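Beta-N-acetylhexosaminidase (Bacteroides fragilis, PDB 4PYS) probably hydrolyses terminal N-acetylhexosamine residues from glycans, using a family 20 catalytic domain built as a TIM barrel. Local coordinates at residues Leu429-Ala434 with Glu459-Ser464; Cys383-Tyr388 with Asn416-Pro421; Ala261-Thr266 with Cys301-Ser306. One frame throughout, in Å; residues are numbered along the deposited sequence.

Contact 1 of 3, residues Leu429-Ala434 with Glu459-Ser464; sequences LGMSSA and EQMWHS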
loop_
_atom_site.group_PDB
_atom_site.type_symbol
_atom_site.label_atom_id
_atom_site.label_comp_id
_atom_site.label_asym_id
_atom_site.label_seq_id
_atom_site.Cartn_x
_atom_site.Cartn_y
_atom_site.Cartn_z
ATOM N N LEU A 429 -4.305 -13.461 2.053
ATOM C CA LEU A 429 -4.964 -12.460 1.224
ATOM C C LEU A 429 -4.091 -11.971 0.087
ATOM O O LEU A 429 -4.590 -11.683 -1.007
ATOM C CB LEU A 429 -5.372 -11.262 2.073
ATOM C CG LEU A 429 -6.390 -11.541 3.174
ATOM C CD1 LEU A 429 -6.736 -10.240 3.877
ATOM C CD2 LEU A 429 -7.640 -12.207 2.605
ATOM N N GLY A 430 -2.795 -11.849 0.346
ATOM C CA GLY A 430 -1.891 -11.336 -0.664
ATOM C C GLY A 430 -0.602 -10.859 -0.038
ATOM O O GLY A 430 -0.171 -11.396 0.989
HETATM N N MSE A 431 -0.022 -9.828 -0.641
HETATM C CA MSE A 431 1.311 -9.369 -0.306
HETATM C C MSE A 431 1.349 -7.869 -0.123
HETATM O O MSE A 431 0.554 -7.135 -0.729
HETATM C CB MSE A 431 2.269 -9.721 -1.449
HETATM C CG MSE A 431 2.344 -11.197 -1.755
HETATM SE SE MSE A 431 3.522 -11.458 -3.302
HETATM C CE MSE A 431 5.114 -10.591 -2.610
ATOM N N SER A 432 2.294 -7.408 0.692
ATOM C CA SER A 432 2.540 -5.973 0.809
ATOM C C SER A 432 3.994 -5.660 0.500
ATOM O O SER A 432 4.844 -6.555 0.485
ATOM C CB SER A 432 2.189 -5.453 2.205
ATOM O OG SER A 432 2.925 -6.117 3.207
ATOM N N SER A 433 4.255 -4.384 0.238
ATOM C CA SER A 433 5.606 -3.874 0.054
ATOM C C SER A 433 5.643 -2.617 0.910
ATOM O O SER A 433 4.597 -2.000 1.144
ATOM C CB SER A 433 5.840 -3.518 -1.403
ATOM O OG SER A 433 4.816 -2.672 -1.898
ATOM N N ALA A 434 6.822 -2.240 1.399
ATOM C CA ALA A 434 6.880 -1.107 2.316
ATOM C C ALA A 434 8.109 -0.248 2.131
ATOM O O ALA A 434 9.190 -0.732 1.773
ATOM C CB ALA A 434 6.809 -1.583 3.757
ATOM N N GLU A 459 5.237 -7.856 -9.694
ATOM C CA GLU A 459 5.120 -9.050 -10.544
ATOM C C GLU A 459 4.606 -10.233 -9.719
ATOM O O GLU A 459 3.721 -10.988 -10.148
ATOM C CB GLU A 459 6.499 -9.370 -11.138
ATOM C CG GLU A 459 6.516 -10.530 -12.121
ATOM C CD GLU A 459 6.048 -10.135 -13.507
ATOM O OE1 GLU A 459 5.604 -8.984 -13.684
ATOM O OE2 GLU A 459 6.119 -10.976 -14.428
ATOM N N GLN A 460 5.161 -10.403 -8.526
ATOM C CA GLN A 460 4.742 -11.503 -7.651
ATOM C C GLN A 460 3.292 -11.343 -7.206
ATOM O O GLN A 460 2.565 -12.332 -7.066
ATOM C CB GLN A 460 5.686 -11.559 -6.441
ATOM C CG GLN A 460 7.060 -12.142 -6.833
ATOM C CD GLN A 460 8.097 -12.015 -5.742
ATOM O OE1 GLN A 460 7.906 -11.307 -4.758
ATOM N NE2 GLN A 460 9.218 -12.699 -5.921
HETATM N N MSE A 461 2.867 -10.097 -7.009
HETATM C CA MSE A 461 1.481 -9.841 -6.600
HETATM C C MSE A 461 0.495 -10.103 -7.721
HETATM O O MSE A 461 -0.579 -10.661 -7.499
HETATM C CB MSE A 461 1.336 -8.381 -6.185
HETATM C CG MSE A 461 2.028 -8.026 -4.862
HETATM SE SE MSE A 461 2.038 -6.101 -4.673
HETATM C CE MSE A 461 3.204 -5.985 -3.094
ATOM N N TRP A 462 0.833 -9.657 -8.926
ATOM C CA TRP A 462 -0.151 -9.680 -10.016
ATOM C C TRP A 462 -0.060 -10.895 -10.945
ATOM O O TRP A 462 -1.066 -11.561 -11.228
ATOM C CB TRP A 462 -0.049 -8.381 -10.854
ATOM C CG TRP A 462 -1.019 -8.420 -12.010
ATOM C CD1 TRP A 462 -0.832 -9.032 -13.226
ATOM C CD2 TRP A 462 -2.325 -7.852 -12.042
ATOM N NE1 TRP A 462 -1.961 -8.881 -14.006
ATOM C CE2 TRP A 462 -2.889 -8.149 -13.300
ATOM C CE3 TRP A 462 -3.079 -7.105 -11.125
ATOM C CZ2 TRP A 462 -4.174 -7.733 -13.669
ATOM C CZ3 TRP A 462 -4.353 -6.685 -11.493
ATOM C CH2 TRP A 462 -4.893 -7.001 -12.753
ATOM N N HIS A 463 1.138 -11.170 -11.446
ATOM C CA HIS A 463 1.312 -12.182 -12.494
ATOM C C HIS A 463 0.958 -13.580 -11.982
ATOM O O HIS A 463 1.275 -13.932 -10.843
ATOM C CB HIS A 463 2.766 -12.143 -12.993
ATOM C CG HIS A 463 3.084 -13.168 -14.047
ATOM N ND1 HIS A 463 4.174 -14.006 -13.951
ATOM C CD2 HIS A 463 2.472 -13.479 -15.214
ATOM C CE1 HIS A 463 4.219 -14.796 -15.011
ATOM N NE2 HIS A 463 3.197 -14.499 -15.795
ATOM N N SER A 464 0.280 -14.354 -12.818
ATOM C CA SER A 464 -0.036 -15.753 -12.536
ATOM C C SER A 464 1.249 -16.523 -12.218
ATOM O O SER A 464 2.335 -16.144 -12.671
ATOM C CB SER A 464 -0.733 -16.392 -13.744
ATOM O OG SER A 464 -1.825 -15.602 -14.216
#

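Contact 2 of 3, residues Cys383-Tyr388 with Asn416-Pro421; sequences CGTNYY and NPSYRP. With FMT (formic acid), chain J; FMT (formic acid), chain H.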
loop_
_atom_site.group_PDB
_atom_site.type_symbol
_atom_site.label_atom_id
_atom_site.label_comp_id
_atom_site.label_asym_id
_atom_site.label_seq_id
_atom_site.Cartn_x
_atom_site.Cartn_y
_atom_site.Cartn_z
ATOM N N CYS A 383 0.965 -10.961 3.561
ATOM C CA CYS A 383 2.374 -11.346 3.601
ATOM C C CYS A 383 3.251 -10.152 3.282
ATOM O O CYS A 383 3.346 -9.737 2.125
ATOM C CB CYS A 383 2.660 -12.486 2.604
ATOM S SG CYS A 383 1.678 -13.964 2.881
ATOM N N GLY A 384 3.901 -9.599 4.309
ATOM C CA GLY A 384 4.724 -8.413 4.131
ATOM C C GLY A 384 6.048 -8.523 4.858
ATOM O O GLY A 384 6.427 -7.632 5.619
ATOM N N THR A 385 6.765 -9.611 4.604
ATOM C CA THR A 385 7.974 -9.911 5.370
ATOM C C THR A 385 9.129 -8.984 5.025
ATOM O O THR A 385 9.314 -8.604 3.857
ATOM C CB THR A 385 8.393 -11.383 5.195
ATOM O OG1 THR A 385 8.471 -11.697 3.801
ATOM C CG2 THR A 385 7.366 -12.292 5.831
ATOM N N ASN A 386 9.902 -8.612 6.045
ATOM C CA ASN A 386 11.020 -7.704 5.842
ATOM C C ASN A 386 12.000 -8.206 4.790
ATOM O O ASN A 386 12.338 -7.467 3.859
ATOM C CB ASN A 386 11.714 -7.307 7.168
ATOM C CG ASN A 386 11.912 -8.473 8.138
ATOM O OD1 ASN A 386 11.881 -9.650 7.772
ATOM N ND2 ASN A 386 12.145 -8.129 9.407
ATOM N N TYR A 387 12.439 -9.455 4.921
ATOM C CA TYR A 387 12.981 -10.175 3.764
ATOM C C TYR A 387 11.766 -10.679 2.980
ATOM O O TYR A 387 11.032 -11.518 3.510
ATOM C CB TYR A 387 13.743 -11.423 4.224
ATOM C CG TYR A 387 15.087 -11.202 4.886
ATOM C CD1 TYR A 387 15.590 -9.924 5.110
ATOM C CD2 TYR A 387 15.861 -12.290 5.269
ATOM C CE1 TYR A 387 16.836 -9.742 5.721
ATOM C CE2 TYR A 387 17.092 -12.120 5.871
ATOM C CZ TYR A 387 17.574 -10.850 6.094
ATOM O OH TYR A 387 18.806 -10.703 6.697
ATOM N N TYR A 388 11.511 -10.208 1.754
ATOM C CA TYR A 388 12.256 -9.151 1.072
ATOM C C TYR A 388 11.279 -8.146 0.474
ATOM O O TYR A 388 11.313 -7.847 -0.733
ATOM C CB TYR A 388 13.091 -9.755 -0.062
ATOM C CG TYR A 388 14.199 -10.651 0.441
ATOM C CD1 TYR A 388 15.264 -10.124 1.163
ATOM C CD2 TYR A 388 14.201 -12.020 0.175
ATOM C CE1 TYR A 388 16.283 -10.929 1.629
ATOM C CE2 TYR A 388 15.227 -12.831 0.636
ATOM C CZ TYR A 388 16.269 -12.279 1.358
ATOM O OH TYR A 388 17.299 -13.076 1.827
ATOM N N ASN A 416 11.853 -14.707 -1.967
ATOM C CA ASN A 416 10.941 -13.919 -1.118
ATOM C C ASN A 416 9.972 -14.812 -0.357
ATOM O O ASN A 416 9.121 -15.454 -0.965
ATOM C CB ASN A 416 10.152 -12.957 -2.008
ATOM C CG ASN A 416 9.348 -11.942 -1.223
ATOM O OD1 ASN A 416 9.463 -11.842 0.001
ATOM N ND2 ASN A 416 8.526 -11.174 -1.931
ATOM N N PRO A 417 10.076 -14.839 0.983
ATOM C CA PRO A 417 9.152 -15.650 1.784
ATOM C C PRO A 417 7.691 -15.244 1.590
ATOM O O PRO A 417 6.800 -16.071 1.813
ATOM C CB PRO A 417 9.581 -15.339 3.223
ATOM C CG PRO A 417 11.019 -14.946 3.118
ATOM C CD PRO A 417 11.097 -14.178 1.820
ATOM N N SER A 418 7.457 -13.995 1.189
ATOM C CA SER A 418 6.093 -13.500 1.015
ATOM C C SER A 418 5.463 -13.912 -0.316
ATOM O O SER A 418 4.259 -13.759 -0.507
ATOM C CB SER A 418 6.041 -11.984 1.193
ATOM O OG SER A 418 6.168 -11.651 2.563
ATOM N N TYR A 419 6.267 -14.451 -1.223
ATOM C CA TYR A 419 5.750 -14.939 -2.501
ATOM C C TYR A 419 5.457 -16.427 -2.402
ATOM O O TYR A 419 6.375 -17.253 -2.294
ATOM C CB TYR A 419 6.751 -14.645 -3.634
ATOM C CG TYR A 419 6.273 -15.138 -4.978
ATOM C CD1 TYR A 419 4.969 -14.897 -5.406
ATOM C CD2 TYR A 419 7.115 -15.863 -5.818
ATOM C CE1 TYR A 419 4.516 -15.363 -6.655
ATOM C CE2 TYR A 419 6.672 -16.325 -7.058
ATOM C CZ TYR A 419 5.372 -16.062 -7.469
ATOM O OH TYR A 419 4.933 -16.519 -8.703
ATOM N N ARG A 420 4.168 -16.773 -2.407
ATOM C CA ARG A 420 3.741 -18.150 -2.191
ATOM C C ARG A 420 2.776 -18.562 -3.306
ATOM O O ARG A 420 1.560 -18.620 -3.101
ATOM C CB ARG A 420 3.093 -18.282 -0.800
ATOM C CG ARG A 420 4.047 -17.884 0.338
ATOM C CD ARG A 420 3.343 -17.672 1.694
ATOM N NE ARG A 420 2.588 -18.839 2.152
ATOM C CZ ARG A 420 3.054 -19.764 2.992
ATOM N NH1 ARG A 420 4.287 -19.679 3.472
ATOM N NH2 ARG A 420 2.285 -20.788 3.352
ATOM N N PRO A 421 3.318 -18.847 -4.499
ATOM C CA PRO A 421 2.470 -19.074 -5.679
ATOM C C PRO A 421 1.543 -20.297 -5.584
ATOM O O PRO A 421 0.586 -20.386 -6.356
ATOM C CB PRO A 421 3.491 -19.241 -6.815
ATOM C CG PRO A 421 4.759 -19.692 -6.127
ATOM C CD PRO A 421 4.753 -18.886 -4.840
HETATM C C FMT J . 19.869 -11.681 2.591
HETATM O O1 FMT J . 19.337 -12.278 3.523
HETATM O O2 FMT J . 20.651 -10.738 2.737
HETATM C C FMT H . 12.947 -4.589 10.000
HETATM O O1 FMT H . 13.129 -5.779 10.244
HETATM O O2 FMT H . 13.839 -3.735 10.062
#

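Contact 3 of 3, residues Ala261-Thr266 with Cys301-Ser306; sequences AGKDST and CPDCRS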
loop_
_atom_site.group_PDB
_atom_site.type_symbol
_atom_site.label_atom_id
_atom_site.label_comp_id
_atom_site.label_asym_id
_atom_site.label_seq_id
_atom_site.Cartn_x
_atom_site.Cartn_y
_atom_site.Cartn_z
ATOM N N ALA A 261 -3.578 1.639 28.498
ATOM C CA ALA A 261 -4.760 0.800 28.305
ATOM C C ALA A 261 -5.633 0.762 29.561
ATOM O O ALA A 261 -6.800 0.376 29.507
ATOM C CB ALA A 261 -4.353 -0.608 27.902
ATOM N N GLY A 262 -5.061 1.168 30.690
ATOM C CA GLY A 262 -5.764 1.130 31.958
ATOM C C GLY A 262 -6.813 2.211 32.139
ATOM O O GLY A 262 -7.736 2.064 32.947
ATOM N N LYS A 263 -6.677 3.301 31.393
ATOM C CA LYS A 263 -7.605 4.419 31.525
ATOM C C LYS A 263 -8.730 4.328 30.505
ATOM O O LYS A 263 -8.477 4.284 29.303
ATOM C CB LYS A 263 -6.869 5.749 31.362
ATOM C CG LYS A 263 -5.915 6.069 32.492
ATOM C CD LYS A 263 -4.971 7.191 32.099
ATOM C CE LYS A 263 -4.243 7.726 33.311
ATOM N NZ LYS A 263 -3.588 6.627 34.070
ATOM N N ASP A 264 -9.971 4.302 30.988
ATOM C CA ASP A 264 -11.134 4.295 30.107
ATOM C C ASP A 264 -11.141 5.551 29.236
ATOM O O ASP A 264 -11.584 5.519 28.089
ATOM C CB ASP A 264 -12.436 4.196 30.915
ATOM C CG ASP A 264 -12.679 2.800 31.474
ATOM O OD1 ASP A 264 -12.022 1.847 31.009
ATOM O OD2 ASP A 264 -13.540 2.656 32.371
ATOM N N SER A 265 -10.640 6.654 29.789
ATOM C CA SER A 265 -10.505 7.893 29.029
ATOM C C SER A 265 -9.582 7.715 27.824
ATOM O O SER A 265 -9.793 8.325 26.774
ATOM C CB SER A 265 -10.026 9.042 29.930
ATOM O OG SER A 265 -8.821 8.720 30.608
ATOM N N THR A 266 -8.569 6.865 27.965
ATOM C CA THR A 266 -7.677 6.584 26.844
ATOM C C THR A 266 -8.404 5.798 25.755
ATOM O O THR A 266 -8.338 6.152 24.581
ATOM C CB THR A 266 -6.409 5.833 27.282
ATOM O OG1 THR A 266 -5.623 6.675 28.136
ATOM C CG2 THR A 266 -5.575 5.452 26.070
ATOM N N CYS A 301 2.191 0.749 35.913
ATOM C CA CYS A 301 1.021 1.624 35.983
ATOM C C CYS A 301 -0.105 1.032 36.830
ATOM O O CYS A 301 -0.580 -0.068 36.548
ATOM C CB CYS A 301 0.497 1.918 34.578
ATOM S SG CYS A 301 -1.058 2.839 34.552
ATOM N N PRO A 302 -0.539 1.767 37.870
ATOM C CA PRO A 302 -1.670 1.330 38.696
ATOM C C PRO A 302 -2.933 1.098 37.866
ATOM O O PRO A 302 -3.725 0.227 38.215
ATOM C CB PRO A 302 -1.876 2.506 39.656
ATOM C CG PRO A 302 -0.531 3.131 39.770
ATOM C CD PRO A 302 0.090 2.992 38.401
ATOM N N ASP A 303 -3.104 1.855 36.784
ATOM C CA ASP A 303 -4.279 1.713 35.926
ATOM C C ASP A 303 -4.187 0.488 35.008
ATOM O O ASP A 303 -5.198 -0.154 34.727
ATOM C CB ASP A 303 -4.523 2.989 35.109
ATOM C CG ASP A 303 -4.674 4.222 35.985
ATOM O OD1 ASP A 303 -5.653 4.291 36.761
ATOM O OD2 ASP A 303 -3.816 5.127 35.894
ATOM N N CYS A 304 -2.981 0.158 34.552
ATOM C CA CYS A 304 -2.785 -1.028 33.713
ATOM C C CYS A 304 -2.811 -2.333 34.516
ATOM O O CYS A 304 -3.325 -3.348 34.048
ATOM C CB CYS A 304 -1.489 -0.919 32.904
ATOM S SG CYS A 304 -1.627 0.130 31.431
ATOM N N ARG A 305 -2.258 -2.301 35.725
ATOM C CA ARG A 305 -2.278 -3.463 36.607
ATOM C C ARG A 305 -3.685 -3.702 37.153
ATOM O O ARG A 305 -4.084 -4.842 37.398
ATOM C CB ARG A 305 -1.289 -3.276 37.759
ATOM N N SER A 306 -4.433 -2.618 37.344
ATOM C CA SER A 306 -5.823 -2.711 37.782
ATOM C C SER A 306 -6.686 -3.340 36.690
ATOM O O SER A 306 -7.561 -4.163 36.967
ATOM C CB SER A 306 -6.363 -1.328 38.164
ATOM O OG SER A 306 -7.744 -1.206 37.870
#

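Contact 1 of 3, residues Leu429-Ala434 with Glu459-Ser464
M431 and M461, both present as selenomethionine, carry most of this strand-to-helix packing, and they show how two selenoether chains can pack side by side with different end torsions. M461 CG lies against two atoms of its partner, 3.8 Å from M431 CB and 4.1 Å from M431 SE; only the chain ends diverge. M461 stays extended, its chi3 of -172° setting CE far out from the helix, and this methyl lies against the strand backbone itself. M461 CE touches M431 O and S432 C, each at 3.7 Å, then reaches the serine beyond, with S433 OG 3.9 Å from M461 CE.

M431 instead bends at its end, chi3 being 57°, and turns its CE toward Q460. The two side chains cross at about a right angle: M431 SE lies 3.8 Å from Q460 CB, and M431 CE comes within 3.6 Å of Q460 OE1. The elements joined are those of a TIM barrel. Strand 428-435 runs parallel to both 381-383 and 132-138, linking the late strands of the barrel back to the first, and helix 453-462, which follows it after the short helix 447-450, packs on its outer side. From earlier turns of that helix, L457 lies against M431 and S433, and I454 against S433.

Across the two segments the contact is made by van der Waals packing, while the buried polar ends find partners around it. S433 OG bonds to S134 O of the first barrel strand, and the S432 side chain, which leaves the strand on the other side, meets Q359 NE2. The Q460 amide is held at both ends, NE2 giving to V412 O and OE1 accepting from N416 ND2.

Contact 2 of 3, residues Cys383-Tyr388 with Asn416-Pro421
N416 OD1 is gripped by two backbone N-H groups, one from each segment. Y388 N reaches it across the contact at 3.2 Å in a nearly straight bond (165°), and S418 N, also 3.2 Å from N416 OD1, closes an Asx turn within its own loop. The two donors approach from opposite faces of the amide plane, so the oxygen is clasped between them.

A second polar path runs beside the first. S418 OG donates to T385 OG1 over 2.6 Å, and T385 OG1 in turn donates to Y387 O at the same 2.6 Å. With chi1 at 52°, T385 OG1 sits between its own backbone N and carbonyl carbon, facing both partners. P417 packs alongside, its CD 3.2 Å from Y387 O and 4.1 Å from Y388 CD2.

Segment 383-388 leaves the C-terminal end of strand 381-383, the end of a TIM barrel where active sites generally lie. The Y388 hydroxyl binds a formic acid molecule, which also lies over one face of the Y387 ring; it is probably a crystallisation component and need not mark the active site. The peptide bond between Y387 and Y388 is cis, and its carbonyl oxygen and N-H are each engaged, by T385 and N416 respectively; both polar groups of this unusual linkage are thereby satisfied.

Contact 3 of 3, residues Ala261-Thr266 with Cys301-Ser306
D303 reaches from the first turn of its helix to G262 and K263. D303 CB packs on the glycine backbone, 3.8 Å from G262 C. D303 CG, anti to its own carbonyl carbon, faces the lysine and lies 4.1 Å from K263 CG. At the tip, D303 OD2 forms a salt bridge with K263 NZ; the modelled separation of 2.4 Å is very short and its exact value doubtful. A chi4 of 52° bends NZ back at the end of the lysine chain, where it also gives a hydrogen bond to C242 O.

C242 is a zinc ligand, together with C260, C301 and C304, so the lysine ties the aspartate to a loop of the metal site. C304 SG passes 3.7 Å from G262 N. A CB at G262 would clash with D303 C and C304 N; its absence allows G262 CA to lie 4.1 Å from C304 CA and to make a CA-H...O contact with D303 O. C301 SG caps the helix by accepting a weak bond from C304 N.

The zinc ion holds the start of helix 302-310 beside the loop that leads into helix 264-280, while L319 and F323 of helix 316-333 pack on A261.

In the fold
Contacts 1 and 2 are neighbours in the barrel, their centres 9 Å apart, and they share the pairing of strands 381-383 and 428-435: G430 O meets C383 N at 2.8 Å. M431 CG also packs against S418 O. Contact 1 is fully buried between strand and outer helix and is apolar; contact 2, partly buried where strand 381-383 gives way to the following helix and faces a loop, relies on hydroxyls, amides and a cis peptide. Contact 3 stands apart, its nearest atoms about 26 Å from either, far from the centre of the chain. There a zinc ion and a salt bridge join a helix start to the loop leading into another helix, with little apolar packing between the segments.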